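Local coordinates for ancillary protein 1 (Streptococcus pyogenes, PDB 2XI9), which acts as a pilus-presented adhesin carrying an internal thioester bond needed for efficient host cell interaction, this chain being its C-terminal part, at residues A[113-121]-A[319-327]; A[136-147]-A[239-247]. All coordinates share one frame; numbering follows the deposited sequence.

Contact 1: A[113-121]-A[319-327]; sequences ENPNKEIVE and EDLVDIIRM
Asp323 receives Lys117 and Asn114 on one carboxylate oxygen. Lys117 NZ lies 2.6 Å from Asp323 OD1 in a salt bridge, the lysine chain running beside the aspartate and bending near its end (chi3 88°), which turns NZ toward the carboxylate. Asn114 ND2 gives a hydrogen bond of 2.9 Å to the anti lone pair of Asp323 OD1, with amide and carboxylate nearly coplanar. A short acid suits this place, since OD1 stays near the strand while meeting two donors. The same ND2 also donates to Ile324 O, so asparagine pins side chain and backbone of 319-327. Asn114 OD1 accepts from Asn116 N at 3.1 Å, an Asx turn that sets the loop entering the strand.

The opposite face carries Glu118 and Val322; Ile324 and Arg326 meet the Glu118 side chain. Arg326 NH1 forms a salt bridge with Glu118 OE2 at 2.7 Å; the oxygen lies in the guanidinium plane, although the flat groups stand almost perpendicular. Ile324 lies across the glutamate chain, its CG1 3.5 Å from Glu118 CB, hydrocarbon bulk matching the extended chain. The antiparallel pairing of 117-119 with 321-329, in a sheet shared with strand 26-33 of the prealbumin-like part, fixes these positions: Glu118 and Val322 exchange N-H...O bonds, and Ile324 N donates to Asn116 O. Water 1 joins Asn116 OD1 to Ile324 O and Arg326 N.

Further out, Glu118 OE1 is taken by Arg30 and Tyr32 of strand 26-33, which flanks 321-329 in parallel, away from 117-119. Lys117 and Ile119 make backbone hydrogen bonds to Ala193 and His191, placing 117-119 between strands 321-329 and 189-193.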
# COMPACT_ATOMS: atom_id res chain seq x y z
N GLU A 113 15.46 8.64 -6.03
CA GLU A 113 14.71 9.33 -5.00
C GLU A 113 14.22 8.32 -3.98
O GLU A 113 13.77 7.23 -4.35
CB GLU A 113 13.52 10.09 -5.59
CG GLU A 113 12.65 10.72 -4.51
CD GLU A 113 11.61 11.70 -5.02
OE1 GLU A 113 10.69 11.99 -4.22
OE2 GLU A 113 11.71 12.17 -6.18
N ASN A 114 14.33 8.67 -2.71
CA ASN A 114 13.89 7.79 -1.63
C ASN A 114 12.46 7.26 -1.86
O ASN A 114 11.53 8.05 -1.92
CB ASN A 114 13.98 8.53 -0.31
CG ASN A 114 13.67 7.68 0.89
OD1 ASN A 114 13.63 6.43 0.84
ND2 ASN A 114 13.43 8.35 1.99
N PRO A 115 12.31 5.93 -1.99
CA PRO A 115 10.96 5.37 -2.16
C PRO A 115 10.14 5.35 -0.90
O PRO A 115 8.92 5.19 -0.98
CB PRO A 115 11.21 3.93 -2.62
CG PRO A 115 12.64 3.66 -2.39
CD PRO A 115 13.36 4.92 -2.06
N ASN A 116 10.78 5.48 0.26
CA ASN A 116 10.08 5.33 1.51
C ASN A 116 9.79 6.68 2.17
O ASN A 116 10.64 7.28 2.79
CB ASN A 116 10.89 4.42 2.42
CG ASN A 116 11.24 3.11 1.73
OD1 ASN A 116 12.41 2.86 1.42
ND2 ASN A 116 10.22 2.32 1.42
N LYS A 117 8.54 7.12 2.03
CA LYS A 117 8.05 8.33 2.61
C LYS A 117 6.84 7.89 3.42
O LYS A 117 5.92 7.30 2.89
CB LYS A 117 7.70 9.33 1.50
CG LYS A 117 8.95 9.69 0.67
CD LYS A 117 8.78 10.89 -0.25
CE LYS A 117 9.12 12.23 0.45
NZ LYS A 117 10.47 12.24 1.05
N GLU A 118 6.89 8.11 4.73
CA GLU A 118 5.89 7.56 5.64
C GLU A 118 5.49 8.58 6.70
O GLU A 118 6.24 9.48 7.01
CB GLU A 118 6.42 6.29 6.30
CG GLU A 118 6.94 5.26 5.31
CD GLU A 118 7.46 3.96 5.96
OE1 GLU A 118 7.52 3.86 7.21
OE2 GLU A 118 7.84 3.06 5.18
N ILE A 119 4.31 8.42 7.27
CA ILE A 119 3.88 9.31 8.34
C ILE A 119 4.73 9.05 9.58
O ILE A 119 5.29 7.96 9.75
CB ILE A 119 2.41 9.17 8.70
CG1 ILE A 119 2.06 7.70 9.07
CG2 ILE A 119 1.54 9.69 7.53
CD1 ILE A 119 0.67 7.55 9.60
N VAL A 120 4.79 10.06 10.44
CA VAL A 120 5.68 10.02 11.58
C VAL A 120 5.18 9.08 12.66
O VAL A 120 5.99 8.38 13.29
CB VAL A 120 5.89 11.45 12.13
CG1 VAL A 120 6.41 11.44 13.56
CG2 VAL A 120 6.83 12.19 11.17
N GLU A 121 3.86 9.05 12.87
CA GLU A 121 3.24 8.15 13.83
C GLU A 121 2.69 6.95 13.07
O GLU A 121 1.65 7.05 12.43
CB GLU A 121 2.14 8.82 14.64
CG GLU A 121 1.71 7.94 15.81
CD GLU A 121 0.45 8.43 16.51
OE1 GLU A 121 0.07 9.61 16.33
OE2 GLU A 121 -0.15 7.61 17.25
N GLU A 319 1.89 16.03 2.48
CA GLU A 319 2.13 16.98 3.55
C GLU A 319 2.55 16.32 4.87
O GLU A 319 3.29 16.91 5.65
CB GLU A 319 0.93 17.96 3.73
CG GLU A 319 -0.47 17.32 3.68
CD GLU A 319 -0.97 16.99 2.24
OE1 GLU A 319 -0.16 16.98 1.30
OE2 GLU A 319 -2.18 16.79 2.03
N ASP A 320 2.15 15.07 5.08
CA ASP A 320 2.37 14.37 6.35
C ASP A 320 3.43 13.28 6.23
O ASP A 320 3.76 12.60 7.21
CB ASP A 320 1.04 13.77 6.83
CG ASP A 320 0.04 13.63 5.69
OD1 ASP A 320 0.44 12.98 4.70
OD2 ASP A 320 -1.09 14.20 5.77
N LEU A 321 3.99 13.14 5.04
CA LEU A 321 4.96 12.09 4.79
C LEU A 321 6.34 12.67 5.03
O LEU A 321 6.59 13.82 4.65
CB LEU A 321 4.84 11.59 3.35
CG LEU A 321 3.49 10.97 2.96
CD1 LEU A 321 3.52 10.42 1.52
CD2 LEU A 321 3.18 9.87 3.94
N VAL A 322 7.19 11.89 5.70
CA VAL A 322 8.60 12.28 5.91
C VAL A 322 9.50 11.19 5.34
O VAL A 322 9.06 10.05 5.12
CB VAL A 322 8.91 12.57 7.42
CG1 VAL A 322 7.95 13.63 7.98
CG2 VAL A 322 8.83 11.29 8.24
N ASP A 323 10.75 11.54 5.08
CA ASP A 323 11.71 10.58 4.55
C ASP A 323 12.03 9.56 5.61
O ASP A 323 12.38 9.91 6.73
CB ASP A 323 13.01 11.25 4.11
CG ASP A 323 12.88 11.89 2.75
OD1 ASP A 323 12.77 11.18 1.73
OD2 ASP A 323 12.87 13.13 2.71
N ILE A 324 11.91 8.30 5.22
CA ILE A 324 12.26 7.17 6.03
C ILE A 324 13.52 6.58 5.42
O ILE A 324 13.63 6.46 4.20
CB ILE A 324 11.15 6.11 6.02
CG1 ILE A 324 9.84 6.69 6.55
CG2 ILE A 324 11.56 4.86 6.83
CD1 ILE A 324 9.95 7.51 7.79
N ILE A 325 14.49 6.23 6.26
CA ILE A 325 15.54 5.36 5.81
C ILE A 325 15.12 4.00 6.31
O ILE A 325 15.24 3.68 7.51
CB ILE A 325 16.92 5.74 6.33
CG1 ILE A 325 17.22 7.23 6.06
CG2 ILE A 325 17.99 4.83 5.70
CD1 ILE A 325 17.06 7.64 4.60
N ARG A 326 14.66 3.19 5.37
CA ARG A 326 14.09 1.89 5.66
C ARG A 326 15.18 0.82 5.53
O ARG A 326 15.94 0.79 4.54
CB ARG A 326 12.91 1.66 4.72
CG ARG A 326 11.88 0.64 5.16
CD ARG A 326 10.45 0.93 4.66
NE ARG A 326 9.79 -0.35 4.42
CZ ARG A 326 8.49 -0.58 4.48
NH1 ARG A 326 7.61 0.39 4.77
NH2 ARG A 326 8.06 -1.81 4.24
N MSE A 327 15.32 -0.02 6.56
CA MSE A 327 16.15 -1.21 6.46
C MSE A 327 15.30 -2.41 6.87
O MSE A 327 14.51 -2.33 7.82
CB MSE A 327 17.38 -1.07 7.36
CG MSE A 327 18.34 -2.23 7.37
SE MSE A 327 19.77 -1.92 8.67
CE MSE A 327 21.29 -1.44 7.58
O HOH W 1 14.61 4.32 2.65
O HOH W 2 3.53 12.60 9.79

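Contact 2: A[136-147]-A[239-247]; sequences VLTTQNYAKFYY and TQLRAATQL
Arg242 reaches from helix 238-253 of the thioester domain into the loop leading to strand 146-149, where Phe145 centres an inverse gamma turn. Extended from CG to NE, its side chain carries the charge past the edge of the Phe145 ring. Each guanidinium nitrogen finds an acceptor: NH1 gives a straight bond (167°) to Tyr147 OH at 2.8 Å, NH2 makes a weak, bent one to Tyr146 O, and NE donates to water 4. The guanidinium also forms an off-centre cation-pi contact with the Tyr147 ring, its plane steeply inclined to it. Tyrosine suits the place by offering both hydroxyl and ring; the hydroxyl is also hydrogen-bonded to Glu133.

Gln240 NE2 satisfies Leu137 O at 2.9 Å, approaching nearly in line with the carbonyl bond. Gln246 divides its amide: OE1 lies 2.9 Å from water 3 and is hydrogen-bonded to it, a water that also meets Lys144 O and Tyr142 OH, while NE2 bonds to Cys160 O. Thr239 OG1 pairs with Ser135 OG, leaving its methyl CG2 to pack 3.6 Å from Tyr142 CB. The small Ala243 lets the loop come close to the helix: its CB is 3.5 Å from Tyr142 CE1 and, more tightly, 3.4 Å from Leu137 CD1.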
# COMPACT_ATOMS: atom_id res chain seq x y z
N VAL A 136 -25.80 -2.13 -5.84
CA VAL A 136 -25.58 -3.43 -6.46
C VAL A 136 -24.44 -3.35 -7.48
O VAL A 136 -24.15 -2.29 -8.10
CB VAL A 136 -26.84 -4.03 -7.11
CG1 VAL A 136 -28.02 -4.15 -6.12
CG2 VAL A 136 -27.25 -3.24 -8.36
N LEU A 137 -23.74 -4.47 -7.60
CA LEU A 137 -22.77 -4.65 -8.67
C LEU A 137 -23.62 -5.00 -9.89
O LEU A 137 -23.72 -4.19 -10.81
CB LEU A 137 -21.74 -5.73 -8.31
CG LEU A 137 -20.76 -6.12 -9.42
CD1 LEU A 137 -20.06 -4.89 -10.02
CD2 LEU A 137 -19.75 -7.11 -8.88
N THR A 138 -24.28 -6.16 -9.90
CA THR A 138 -25.38 -6.38 -10.85
C THR A 138 -26.69 -6.64 -10.13
O THR A 138 -27.67 -5.92 -10.33
CB THR A 138 -25.05 -7.51 -11.86
OG1 THR A 138 -23.78 -7.23 -12.49
CG2 THR A 138 -26.15 -7.63 -12.93
N THR A 139 -26.73 -7.71 -9.32
CA THR A 139 -27.94 -8.04 -8.55
C THR A 139 -27.73 -8.01 -7.04
O THR A 139 -28.70 -7.94 -6.31
CB THR A 139 -28.46 -9.44 -8.90
OG1 THR A 139 -27.49 -10.39 -8.46
CG2 THR A 139 -28.67 -9.59 -10.43
N GLN A 140 -26.50 -8.15 -6.58
CA GLN A 140 -26.18 -8.15 -5.17
C GLN A 140 -25.41 -6.88 -4.76
O GLN A 140 -24.66 -6.34 -5.54
CB GLN A 140 -25.37 -9.39 -4.82
CG GLN A 140 -26.15 -10.69 -5.10
CD GLN A 140 -25.36 -11.97 -4.86
OE1 GLN A 140 -25.84 -12.87 -4.19
NE2 GLN A 140 -24.14 -12.05 -5.39
N ASN A 141 -25.59 -6.45 -3.51
CA ASN A 141 -24.78 -5.37 -2.92
C ASN A 141 -23.31 -5.67 -3.18
O ASN A 141 -22.86 -6.78 -2.95
CB ASN A 141 -25.07 -5.26 -1.42
CG ASN A 141 -24.37 -4.09 -0.76
OD1 ASN A 141 -24.02 -3.11 -1.41
ND2 ASN A 141 -24.18 -4.18 0.57
N TYR A 142 -22.57 -4.69 -3.68
CA TYR A 142 -21.13 -4.85 -3.92
C TYR A 142 -20.43 -5.09 -2.59
O TYR A 142 -19.58 -5.93 -2.48
CB TYR A 142 -20.54 -3.63 -4.69
CG TYR A 142 -19.03 -3.63 -4.90
CD1 TYR A 142 -18.39 -4.69 -5.57
CD2 TYR A 142 -18.24 -2.59 -4.45
CE1 TYR A 142 -17.03 -4.69 -5.75
CE2 TYR A 142 -16.86 -2.56 -4.65
CZ TYR A 142 -16.27 -3.61 -5.34
OH TYR A 142 -14.90 -3.62 -5.50
N ALA A 143 -20.81 -4.33 -1.57
CA ALA A 143 -20.35 -4.57 -0.20
C ALA A 143 -18.81 -4.50 -0.01
O ALA A 143 -18.28 -5.05 0.97
CB ALA A 143 -20.92 -5.93 0.30
N LYS A 144 -18.10 -3.81 -0.91
CA LYS A 144 -16.65 -3.63 -0.83
C LYS A 144 -16.27 -2.16 -1.06
O LYS A 144 -15.29 -1.85 -1.71
CB LYS A 144 -15.92 -4.56 -1.81
CG LYS A 144 -16.24 -6.08 -1.67
CD LYS A 144 -15.44 -6.86 -2.66
CE LYS A 144 -15.91 -8.31 -2.74
NZ LYS A 144 -17.40 -8.41 -3.02
N PHE A 145 -17.02 -1.27 -0.43
CA PHE A 145 -16.83 0.17 -0.55
C PHE A 145 -15.80 0.56 0.50
O PHE A 145 -16.13 0.92 1.64
CB PHE A 145 -18.16 0.87 -0.35
CG PHE A 145 -19.23 0.47 -1.33
CD1 PHE A 145 -19.21 0.91 -2.63
CD2 PHE A 145 -20.27 -0.36 -0.92
CE1 PHE A 145 -20.24 0.52 -3.51
CE2 PHE A 145 -21.24 -0.76 -1.79
CZ PHE A 145 -21.25 -0.31 -3.07
N TYR A 146 -14.54 0.46 0.11
CA TYR A 146 -13.45 0.69 1.04
C TYR A 146 -12.91 2.12 0.95
O TYR A 146 -12.73 2.66 -0.16
CB TYR A 146 -12.30 -0.24 0.72
CG TYR A 146 -12.63 -1.71 0.59
CD1 TYR A 146 -13.53 -2.33 1.44
CD2 TYR A 146 -12.00 -2.49 -0.39
CE1 TYR A 146 -13.80 -3.73 1.33
CE2 TYR A 146 -12.28 -3.88 -0.50
CZ TYR A 146 -13.18 -4.47 0.34
OH TYR A 146 -13.46 -5.84 0.25
N TYR A 147 -12.59 2.68 2.12
CA TYR A 147 -12.08 4.02 2.24
C TYR A 147 -10.97 4.13 3.27
O TYR A 147 -10.91 3.33 4.22
CB TYR A 147 -13.18 5.00 2.66
CG TYR A 147 -14.34 5.10 1.70
CD1 TYR A 147 -15.45 4.30 1.82
CD2 TYR A 147 -14.33 6.07 0.69
CE1 TYR A 147 -16.50 4.40 0.96
CE2 TYR A 147 -15.39 6.18 -0.20
CZ TYR A 147 -16.47 5.33 -0.07
OH TYR A 147 -17.52 5.43 -0.96
N THR A 239 -20.63 2.11 -9.14
CA THR A 239 -20.28 0.90 -8.41
C THR A 239 -19.61 -0.12 -9.35
O THR A 239 -18.67 -0.78 -8.95
CB THR A 239 -21.49 0.31 -7.68
OG1 THR A 239 -21.88 1.23 -6.64
CG2 THR A 239 -21.16 -1.04 -7.05
N GLN A 240 -20.11 -0.23 -10.57
CA GLN A 240 -19.55 -1.15 -11.55
C GLN A 240 -18.09 -0.74 -11.91
O GLN A 240 -17.21 -1.61 -11.97
CB GLN A 240 -20.45 -1.28 -12.77
CG GLN A 240 -21.73 -2.08 -12.47
CD GLN A 240 -22.78 -2.05 -13.54
OE1 GLN A 240 -22.78 -1.17 -14.41
NE2 GLN A 240 -23.70 -3.02 -13.48
N LEU A 241 -17.83 0.55 -12.13
CA LEU A 241 -16.46 0.96 -12.39
C LEU A 241 -15.58 0.71 -11.17
O LEU A 241 -14.42 0.26 -11.32
CB LEU A 241 -16.34 2.40 -12.90
CG LEU A 241 -14.96 2.85 -13.35
CD1 LEU A 241 -14.51 2.06 -14.58
CD2 LEU A 241 -14.93 4.43 -13.64
N ARG A 242 -16.10 0.96 -9.98
CA ARG A 242 -15.36 0.67 -8.75
C ARG A 242 -14.97 -0.82 -8.68
O ARG A 242 -13.83 -1.15 -8.38
CB ARG A 242 -16.19 1.10 -7.53
CG ARG A 242 -15.41 1.14 -6.21
CD ARG A 242 -16.21 1.86 -5.16
NE ARG A 242 -15.44 2.04 -3.92
CZ ARG A 242 -15.70 2.94 -2.99
NH1 ARG A 242 -16.73 3.78 -3.12
NH2 ARG A 242 -14.93 2.97 -1.91
N ALA A 243 -15.92 -1.70 -8.93
CA ALA A 243 -15.65 -3.12 -8.93
C ALA A 243 -14.63 -3.52 -9.99
O ALA A 243 -13.73 -4.30 -9.70
CB ALA A 243 -16.91 -3.90 -9.11
N ALA A 244 -14.78 -3.00 -11.20
CA ALA A 244 -13.87 -3.31 -12.29
C ALA A 244 -12.47 -2.90 -11.89
O ALA A 244 -11.53 -3.61 -12.18
CB ALA A 244 -14.33 -2.61 -13.59
N THR A 245 -12.34 -1.72 -11.23
CA THR A 245 -11.06 -1.20 -10.74
C THR A 245 -10.48 -2.16 -9.70
O THR A 245 -9.29 -2.48 -9.73
CB THR A 245 -11.18 0.31 -10.17
OG1 THR A 245 -11.90 1.14 -11.12
CG2 THR A 245 -9.83 0.93 -9.90
N GLN A 246 -11.32 -2.63 -8.77
CA GLN A 246 -10.85 -3.53 -7.74
C GLN A 246 -10.32 -4.83 -8.35
O GLN A 246 -9.28 -5.36 -7.94
CB GLN A 246 -11.99 -3.85 -6.75
CG GLN A 246 -11.60 -4.81 -5.59
CD GLN A 246 -10.51 -4.27 -4.69
OE1 GLN A 246 -10.81 -3.55 -3.74
NE2 GLN A 246 -9.27 -4.67 -4.94
N LEU A 247 -11.05 -5.37 -9.31
CA LEU A 247 -10.65 -6.63 -9.95
C LEU A 247 -9.37 -6.44 -10.78
O LEU A 247 -8.55 -7.30 -10.83
CB LEU A 247 -11.80 -7.19 -10.80
CG LEU A 247 -11.52 -8.49 -11.56
CD1 LEU A 247 -11.19 -9.58 -10.54
CD2 LEU A 247 -12.72 -8.88 -12.50
O HOH W 3 -13.39 -2.28 -3.60
O HOH W 4 -13.29 0.40 -2.82

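In the fold
Contact 2 is nested within the loop that contact 1 closes: the chain leaves through 113-121, builds the helices and sheet around contact 2, and returns through 319-327. The two lie on opposite sides of the chain's centre, their centres 32 Å apart and their nearest atoms about 13 Å apart, so they do not touch. Contact 1 joins the point of departure to the point of return, beside strand 26-33 of the prealbumin-like part, whereas contact 2 ties a helix of the thioester domain to the loop that leads into strand 146-149. Contact 2 touches Cys160 through its main-chain oxygen; this is the single cysteine of this chain and hence presumably the thioester sulfur donor.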